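Local atomic coordinates of pyridoxamine 5'-phosphate oxidase-related, FMN-binding protein (Mycobacterium smegmatis, PDB entry 6ECI), a protein that binds flavin-adenine dinucleotide (FAD) as a member of the flavin/deazaflavin-dependent oxidoreductase family and probably sequesters the cofactor, helping mycobacteria withstand hypoxic and oxidative stress. Residues F48-A51 with K55-S58; L66-D71 with G77-V82. All coordinates share one frame; numbering follows the deposited sequence.

Contact 1: residues F48-A51 with K55-S58. With FAD (flavin-adenine dinucleotide), chain U.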
loop_
_atom_site.group_PDB
_atom_site.type_symbol
_atom_site.label_atom_id
_atom_site.label_comp_id
_atom_site.label_asym_id
_atom_site.label_seq_id
_atom_site.Cartn_x
_atom_site.Cartn_y
_atom_site.Cartn_z
ATOM N N PHE B 48 -11.030 7.942 -7.333
ATOM C CA PHE B 48 -9.779 8.684 -7.341
ATOM C C PHE B 48 -9.608 9.366 -8.690
ATOM O O PHE B 48 -10.301 9.058 -9.662
ATOM C CB PHE B 48 -8.582 7.779 -7.031
ATOM C CG PHE B 48 -8.331 6.713 -8.062
ATOM C CD1 PHE B 48 -9.092 5.555 -8.082
ATOM C CD2 PHE B 48 -7.312 6.856 -8.990
ATOM C CE1 PHE B 48 -8.852 4.567 -9.020
ATOM C CE2 PHE B 48 -7.068 5.872 -9.929
ATOM C CZ PHE B 48 -7.836 4.726 -9.943
ATOM N N ARG B 49 -8.677 10.313 -8.731
ATOM C CA ARG B 49 -8.317 11.012 -9.951
ATOM C C ARG B 49 -6.973 10.506 -10.453
ATOM O O ARG B 49 -6.111 10.093 -9.672
ATOM C CB ARG B 49 -8.262 12.527 -9.732
ATOM C CG ARG B 49 -9.596 13.207 -9.983
ATOM C CD ARG B 49 -9.628 14.667 -9.555
ATOM N NE ARG B 49 -8.310 15.260 -9.342
ATOM C CZ ARG B 49 -7.612 15.886 -10.285
ATOM N NH1 ARG B 49 -8.101 15.992 -11.513
ATOM N NH2 ARG B 49 -6.425 16.407 -10.005
ATOM N N THR B 50 -6.810 10.534 -11.768
ATOM C CA THR B 50 -5.626 10.007 -12.424
ATOM C C THR B 50 -4.968 11.117 -13.229
ATOM O O THR B 50 -5.651 11.973 -13.802
ATOM C CB THR B 50 -5.993 8.804 -13.310
ATOM O OG1 THR B 50 -5.301 7.636 -12.851
ATOM C CG2 THR B 50 -5.663 9.059 -14.772
ATOM N N ALA B 51 -3.639 11.124 -13.228
ATOM C CA ALA B 51 -2.871 12.100 -13.986
ATOM C C ALA B 51 -2.595 11.535 -15.371
ATOM O O ALA B 51 -2.255 10.356 -15.512
ATOM C CB ALA B 51 -1.567 12.449 -13.267
ATOM N N LYS B 55 1.654 6.185 -15.877
ATOM C CA LYS B 55 1.612 4.735 -15.982
ATOM C C LYS B 55 0.469 4.120 -15.184
ATOM O O LYS B 55 0.043 3.005 -15.504
ATOM C CB LYS B 55 2.951 4.155 -15.530
ATOM C CG LYS B 55 3.271 2.791 -16.075
ATOM C CD LYS B 55 3.355 1.832 -14.908
ATOM C CE LYS B 55 3.212 0.393 -15.344
ATOM N NZ LYS B 55 3.667 -0.563 -14.300
ATOM N N LEU B 56 -0.035 4.817 -14.160
ATOM C CA LEU B 56 -1.231 4.350 -13.463
ATOM C C LEU B 56 -2.401 4.198 -14.426
ATOM O O LEU B 56 -3.192 3.253 -14.314
ATOM C CB LEU B 56 -1.587 5.320 -12.334
ATOM C CG LEU B 56 -2.924 5.152 -11.595
ATOM C CD1 LEU B 56 -3.044 3.784 -10.937
ATOM C CD2 LEU B 56 -3.107 6.265 -10.570
ATOM N N VAL B 57 -2.520 5.123 -15.381
ATOM C CA VAL B 57 -3.569 5.049 -16.397
ATOM C C VAL B 57 -3.496 3.721 -17.134
ATOM O O VAL B 57 -4.453 2.938 -17.150
ATOM C CB VAL B 57 -3.449 6.230 -17.377
ATOM C CG1 VAL B 57 -4.706 6.366 -18.220
ATOM C CG2 VAL B 57 -3.145 7.517 -16.632
ATOM N N SER B 58 -2.345 3.448 -17.751
ATOM C CA SER B 58 -2.198 2.248 -18.565
ATOM C C SER B 58 -2.281 0.975 -17.731
ATOM O O SER B 58 -2.724 -0.063 -18.234
ATOM C CB SER B 58 -0.872 2.302 -19.324
ATOM O OG SER B 58 -0.693 1.148 -20.124
HETATM P PA FAD U . 6.893 5.601 -13.925
HETATM O O1A FAD U . 7.821 6.602 -14.508
HETATM O O2A FAD U . 6.176 4.693 -14.931
HETATM O O5B FAD U . 7.603 4.704 -12.837
HETATM C C5B FAD U . 8.897 4.112 -13.074
HETATM C C4B FAD U . 9.362 3.485 -11.784
HETATM O O4B FAD U . 9.347 4.478 -10.740
HETATM C C3B FAD U . 8.481 2.359 -11.258
HETATM O O3B FAD U . 8.827 1.112 -11.850
HETATM C C2B FAD U . 8.777 2.383 -9.754
HETATM O O2B FAD U . 9.896 1.585 -9.387
HETATM C C1B FAD U . 9.045 3.871 -9.495
HETATM N N9A FAD U . 7.908 4.562 -8.905
HETATM C C8A FAD U . 6.799 5.036 -9.554
HETATM N N7A FAD U . 5.918 5.603 -8.767
HETATM C C5A FAD U . 6.487 5.484 -7.503
HETATM C C6A FAD U . 6.049 5.890 -6.230
HETATM N N6A FAD U . 4.897 6.522 -6.001
HETATM N N1A FAD U . 6.859 5.623 -5.180
HETATM C C2A FAD U . 8.016 4.997 -5.402
HETATM N N3A FAD U . 8.528 4.565 -6.555
HETATM C C4A FAD U . 7.706 4.846 -7.579
HETATM N N1 FAD U . -1.187 9.598 -8.981
HETATM C C2 FAD U . -2.465 9.755 -9.431
HETATM O O2 FAD U . -2.749 9.622 -10.626
HETATM N N3 FAD U . -3.471 10.074 -8.535
HETATM C C4 FAD U . -3.322 10.256 -7.175
HETATM O O4 FAD U . -4.296 10.538 -6.479
HETATM C C4X FAD U . -1.958 10.086 -6.707
HETATM N N5 FAD U . -1.721 10.240 -5.433
HETATM C C5X FAD U . -0.417 10.074 -4.988
HETATM C C6 FAD U . -0.145 10.234 -3.631
HETATM C C7 FAD U . 1.145 10.078 -3.135
HETATM C C7M FAD U . 1.401 10.260 -1.662
HETATM C C8 FAD U . 2.191 9.750 -4.015
HETATM C C8M FAD U . 3.599 9.580 -3.510
HETATM C C9 FAD U . 1.923 9.592 -5.371
HETATM C C9A FAD U . 0.632 9.749 -5.860
HETATM N N10 FAD U . 0.328 9.591 -7.227
HETATM C C10 FAD U . -0.958 9.753 -7.686
HETATM C "C1'" FAD U . 1.379 9.249 -8.193
HETATM C "C2'" FAD U . 1.302 7.803 -8.667
HETATM O "O2'" FAD U . 1.997 6.949 -7.757
HETATM C "C3'" FAD U . 1.924 7.697 -10.059
HETATM O "O3'" FAD U . 0.970 7.195 -10.988
HETATM C "C4'" FAD U . 3.165 6.813 -10.085
HETATM O "O4'" FAD U . 4.228 7.563 -9.499
HETATM C "C5'" FAD U . 3.517 6.318 -11.474
HETATM O "O5'" FAD U . 3.710 7.451 -12.345
HETATM P P FAD U . 4.730 7.401 -13.546
HETATM O O1P FAD U . 5.446 8.750 -13.662
HETATM O O2P FAD U . 4.080 6.936 -14.792
HETATM O O3P FAD U . 5.789 6.328 -13.052
#
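The end of strand 46-49 and the loop after it, F48-A51, run past the first turn of helix 55-60, with the CA atoms of T50 and V57 6.7 Å apart. T50 carries much of the contact. Its OG1 lies 3.4 Å from CD2 of L56, and its CG2 lies 3.5 Å from CG2 of V57. One threonine thus meets two successive helix residues with its two branches. CG2 of V57 also packs against the backbone carbonyl of A51. CD2 of L56 reaches the ring of F48 obliquely, 4.0 Å from CE2. CG of L56 is anti to the backbone N (chi1 171°), which turns the branch toward residues 48-51 and the flavin, and CD2 touches both T50 OG1 and flavin O2.

The backbone of both segments grips the FAD. Flavin N3 donates to the carbonyl O of R49 at 2.9 Å, nearly straight at 171°. The N of A51 donates to flavin O2 at 3.1 Å, a more bent bond. At the helix start, K55 N gives a 2.8 Å bond to phosphate oxygen O2P. Here the helix dipole would probably favour the phosphate charge. Behind the contact, F48 packs on V115 and V117 of strand 114-119. The end of a strand, the loop after it and the start of a helix together hold the pyrimidine edge and one phosphate of the FAD, in the split-barrel fold of the FMN-binding clan.

Contact 2: residues L66-D71 with G77-V82. With FAD (flavin-adenine dinucleotide), chain C.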
loop_
_atom_site.group_PDB
_atom_site.type_symbol
_atom_site.label_atom_id
_atom_site.label_comp_id
_atom_site.label_asym_id
_atom_site.label_seq_id
_atom_site.Cartn_x
_atom_site.Cartn_y
_atom_site.Cartn_z
ATOM N N LEU B 66 -6.007 -4.357 -7.223
ATOM C CA LEU B 66 -6.163 -4.378 -5.778
ATOM C C LEU B 66 -6.159 -2.950 -5.251
ATOM O O LEU B 66 -5.383 -2.110 -5.716
ATOM C CB LEU B 66 -5.039 -5.175 -5.114
ATOM C CG LEU B 66 -5.165 -6.694 -5.134
ATOM C CD1 LEU B 66 -3.921 -7.336 -4.557
ATOM C CD2 LEU B 66 -6.376 -7.090 -4.336
ATOM N N PHE B 67 -7.035 -2.673 -4.293
ATOM C CA PHE B 67 -6.992 -1.425 -3.546
ATOM C C PHE B 67 -6.861 -1.740 -2.066
ATOM O O PHE B 67 -7.593 -2.584 -1.539
ATOM C CB PHE B 67 -8.231 -0.566 -3.774
ATOM C CG PHE B 67 -8.260 0.670 -2.921
ATOM C CD1 PHE B 67 -7.537 1.792 -3.288
ATOM C CD2 PHE B 67 -8.992 0.704 -1.746
ATOM C CE1 PHE B 67 -7.553 2.928 -2.508
ATOM C CE2 PHE B 67 -9.010 1.837 -0.961
ATOM C CZ PHE B 67 -8.289 2.953 -1.341
ATOM N N GLU B 68 -5.943 -1.054 -1.398
ATOM C CA GLU B 68 -5.728 -1.273 0.020
ATOM C C GLU B 68 -5.539 0.063 0.719
ATOM O O GLU B 68 -5.014 1.019 0.146
ATOM C CB GLU B 68 -4.519 -2.183 0.271
ATOM C CG GLU B 68 -4.411 -2.688 1.694
ATOM C CD GLU B 68 -3.538 -1.806 2.560
ATOM O OE1 GLU B 68 -2.883 -0.895 2.012
ATOM O OE2 GLU B 68 -3.504 -2.029 3.789
ATOM N N ALA B 69 -5.999 0.113 1.966
ATOM C CA ALA B 69 -5.779 1.238 2.857
ATOM C C ALA B 69 -5.823 0.706 4.283
ATOM O O ALA B 69 -6.500 -0.287 4.565
ATOM C CB ALA B 69 -6.817 2.342 2.646
ATOM N N ASP B 70 -5.082 1.355 5.177
ATOM C CA ASP B 70 -4.972 0.866 6.544
ATOM C C ASP B 70 -4.731 2.041 7.483
ATOM O O ASP B 70 -4.584 3.188 7.054
ATOM C CB ASP B 70 -3.862 -0.186 6.665
ATOM C CG ASP B 70 -2.541 0.281 6.085
ATOM O OD1 ASP B 70 -2.123 1.418 6.382
ATOM O OD2 ASP B 70 -1.906 -0.499 5.345
ATOM N N ASP B 71 -4.692 1.736 8.777
ATOM C CA ASP B 71 -4.385 2.702 9.826
ATOM C C ASP B 71 -4.129 1.924 11.109
ATOM O O ASP B 71 -4.463 0.741 11.214
ATOM C CB ASP B 71 -5.513 3.720 10.014
ATOM C CG ASP B 71 -5.040 4.987 10.694
ATOM O OD1 ASP B 71 -3.964 5.500 10.324
ATOM O OD2 ASP B 71 -5.742 5.466 11.608
ATOM N N GLY B 77 -4.505 -2.058 14.930
ATOM C CA GLY B 77 -4.628 -1.504 13.598
ATOM C C GLY B 77 -5.638 -2.296 12.797
ATOM O O GLY B 77 -6.127 -3.342 13.230
ATOM N N TRP B 78 -5.951 -1.774 11.614
ATOM C CA TRP B 78 -6.888 -2.408 10.700
ATOM C C TRP B 78 -6.394 -2.201 9.278
ATOM O O TRP B 78 -5.570 -1.324 9.010
ATOM C CB TRP B 78 -8.308 -1.838 10.848
ATOM C CG TRP B 78 -8.367 -0.372 10.543
ATOM C CD1 TRP B 78 -8.280 0.651 11.437
ATOM C CD2 TRP B 78 -8.502 0.236 9.250
ATOM N NE1 TRP B 78 -8.357 1.856 10.786
ATOM C CE2 TRP B 78 -8.492 1.628 9.442
ATOM C CE3 TRP B 78 -8.633 -0.265 7.951
ATOM C CZ2 TRP B 78 -8.610 2.528 8.384
ATOM C CZ3 TRP B 78 -8.744 0.629 6.903
ATOM C CH2 TRP B 78 -8.734 2.010 7.125
ATOM N N SER B 79 -6.917 -3.011 8.360
ATOM C CA SER B 79 -6.658 -2.811 6.945
ATOM C C SER B 79 -7.836 -3.346 6.149
ATOM O O SER B 79 -8.534 -4.264 6.586
ATOM C CB SER B 79 -5.362 -3.490 6.495
ATOM O OG SER B 79 -5.492 -4.897 6.516
ATOM N N VAL B 80 -8.050 -2.755 4.978
ATOM C CA VAL B 80 -9.126 -3.140 4.072
ATOM C C VAL B 80 -8.522 -3.350 2.691
ATOM O O VAL B 80 -7.716 -2.532 2.234
ATOM C CB VAL B 80 -10.240 -2.075 4.028
ATOM C CG1 VAL B 80 -11.241 -2.381 2.928
ATOM C CG2 VAL B 80 -10.942 -1.991 5.371
ATOM N N ILE B 81 -8.896 -4.448 2.039
ATOM C CA ILE B 81 -8.452 -4.759 0.685
ATOM C C ILE B 81 -9.679 -4.913 -0.202
ATOM O O ILE B 81 -10.596 -5.677 0.122
ATOM C CB ILE B 81 -7.587 -6.032 0.641
ATOM C CG1 ILE B 81 -6.350 -5.873 1.525
ATOM C CG2 ILE B 81 -7.161 -6.334 -0.785
ATOM C CD1 ILE B 81 -5.520 -7.131 1.632
ATOM N N VAL B 82 -9.691 -4.193 -1.320
ATOM C CA VAL B 82 -10.778 -4.240 -2.291
ATOM C C VAL B 82 -10.239 -4.851 -3.577
ATOM O O VAL B 82 -9.290 -4.324 -4.174
ATOM C CB VAL B 82 -11.366 -2.844 -2.554
ATOM C CG1 VAL B 82 -12.302 -2.878 -3.756
ATOM C CG2 VAL B 82 -12.089 -2.331 -1.322
HETATM P PA FAD C . -5.813 -15.834 4.850
HETATM O O1A FAD C . -6.806 -16.076 5.926
HETATM O O2A FAD C . -5.294 -17.086 4.140
HETATM O O5B FAD C . -6.367 -14.819 3.778
HETATM C C5B FAD C . -7.641 -15.027 3.134
HETATM C C4B FAD C . -8.060 -13.744 2.463
HETATM O O4B FAD C . -8.317 -12.744 3.469
HETATM C C3B FAD C . -7.016 -13.116 1.551
HETATM O O3B FAD C . -7.066 -13.671 0.241
HETATM C C2B FAD C . -7.420 -11.639 1.555
HETATM O O2B FAD C . -8.387 -11.337 0.556
HETATM C C1B FAD C . -7.999 -11.458 2.964
HETATM N N9A FAD C . -7.086 -10.806 3.896
HETATM C C8A FAD C . -6.056 -11.381 4.593
HETATM N N7A FAD C . -5.389 -10.547 5.354
HETATM C C5A FAD C . -6.029 -9.327 5.136
HETATM C C6A FAD C . -5.802 -8.039 5.650
HETATM N N6A FAD C . -4.839 -7.737 6.522
HETATM N N1A FAD C . -6.625 -7.049 5.230
HETATM C C2A FAD C . -7.595 -7.343 4.362
HETATM N N3A FAD C . -7.897 -8.517 3.808
HETATM C C4A FAD C . -7.068 -9.482 4.244
HETATM N N1 FAD C . 1.001 -9.965 9.882
HETATM C C2 FAD C . 2.285 -10.256 10.235
HETATM O O2 FAD C . 2.769 -11.378 10.050
HETATM N N3 FAD C . 3.075 -9.281 10.814
HETATM C C4 FAD C . 2.695 -7.983 11.088
HETATM O O4 FAD C . 3.489 -7.200 11.608
HETATM C C4X FAD C . 1.327 -7.684 10.710
HETATM N N5 FAD C . 0.878 -6.479 10.934
HETATM C C5X FAD C . -0.430 -6.196 10.570
HETATM C C6 FAD C . -0.926 -4.915 10.803
HETATM C C7 FAD C . -2.232 -4.581 10.458
HETATM C C7M FAD C . -2.734 -3.186 10.723
HETATM C C8 FAD C . -3.062 -5.547 9.865
HETATM C C8M FAD C . -4.479 -5.219 9.483
HETATM C C9 FAD C . -2.569 -6.828 9.632
HETATM C C9A FAD C . -1.264 -7.157 9.981
HETATM N N10 FAD C . -0.737 -8.446 9.764
HETATM C C10 FAD C . 0.558 -8.742 10.112
HETATM C "C1'" FAD C . -1.549 -9.494 9.133
HETATM C "C2'" FAD C . -1.255 -9.646 7.644
HETATM O "O2'" FAD C . -1.326 -8.376 6.998
HETATM C "C3'" FAD C . -2.279 -10.591 7.016
HETATM O "O3'" FAD C . -3.568 -10.284 7.533
HETATM C "C4'" FAD C . -1.990 -12.072 7.255
HETATM O "O4'" FAD C . -0.630 -12.353 6.919
HETATM C "C5'" FAD C . -2.920 -12.970 6.471
HETATM O "O5'" FAD C . -2.664 -14.343 6.831
HETATM P P FAD C . -3.804 -15.426 6.772
HETATM O O1P FAD C . -4.773 -15.190 7.935
HETATM O O2P FAD C . -3.232 -16.788 6.671
HETATM O O3P FAD C . -4.561 -15.057 5.433
#
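CG of E68 packs on CG1 of I81 across the two strands, and OE2 of E68 lies close to CB of S79. These residues share one face of the sheet with D70, and there S79 and I81 meet the adenine of FAD. OG of S79 donates to adenine N1A at 2.8 Å. CG1 and CD1 of I81 both lie against C2A, each at 3.4 Å. At the flavin end, the backbone of G77 and W78 lies against the dimethylbenzene methyls.

Six backbone hydrogen bonds fix this register. F67 pairs with V82, A69 with V80 and D71 with W78, each through two bonds. The strands are antiparallel, at 168°. On the face away from the adenine, the W78 indole folds back over strand 66-71, its CG set between its backbone N and carbonyl carbon (chi1 61°). CA of D70 lies over one face of the W78 six-membered ring, 4.0 Å from the ring centroid, a CH-pi contact. CB of F67 lies 4.1 Å from CB of V82.

The acids are anchored by arginines: E68 forms a salt bridge with R23 of its own chain, and D70 with R23 of the second subunit. W78 and V80 pack on helix 9-16, and the ring of F67 meets F39 of strand 31-41 edge-to-face. This hairpin lies between strands 21-28 and 121-127, to which its two strands are hydrogen-bonded.

How the contacts relate
Contacts 1 and 2 of one chain belong to two different FAD sites. Their centres are about 20 Å apart, on opposite sides of the chain's centre, and their nearest atoms are about 6 Å apart without touching. They follow in series: helix 55-60 of contact 1 leads into strand 64-72 of contact 2, and both reach one sheet. Each FAD takes contact 1 from one subunit and contact 2 from the other, so both sites of the dimer are shared. On one FAD, contact 1 holds the pyrimidine and a phosphate, while contact 2 of the second subunit meets the adenine and the flavin methyls.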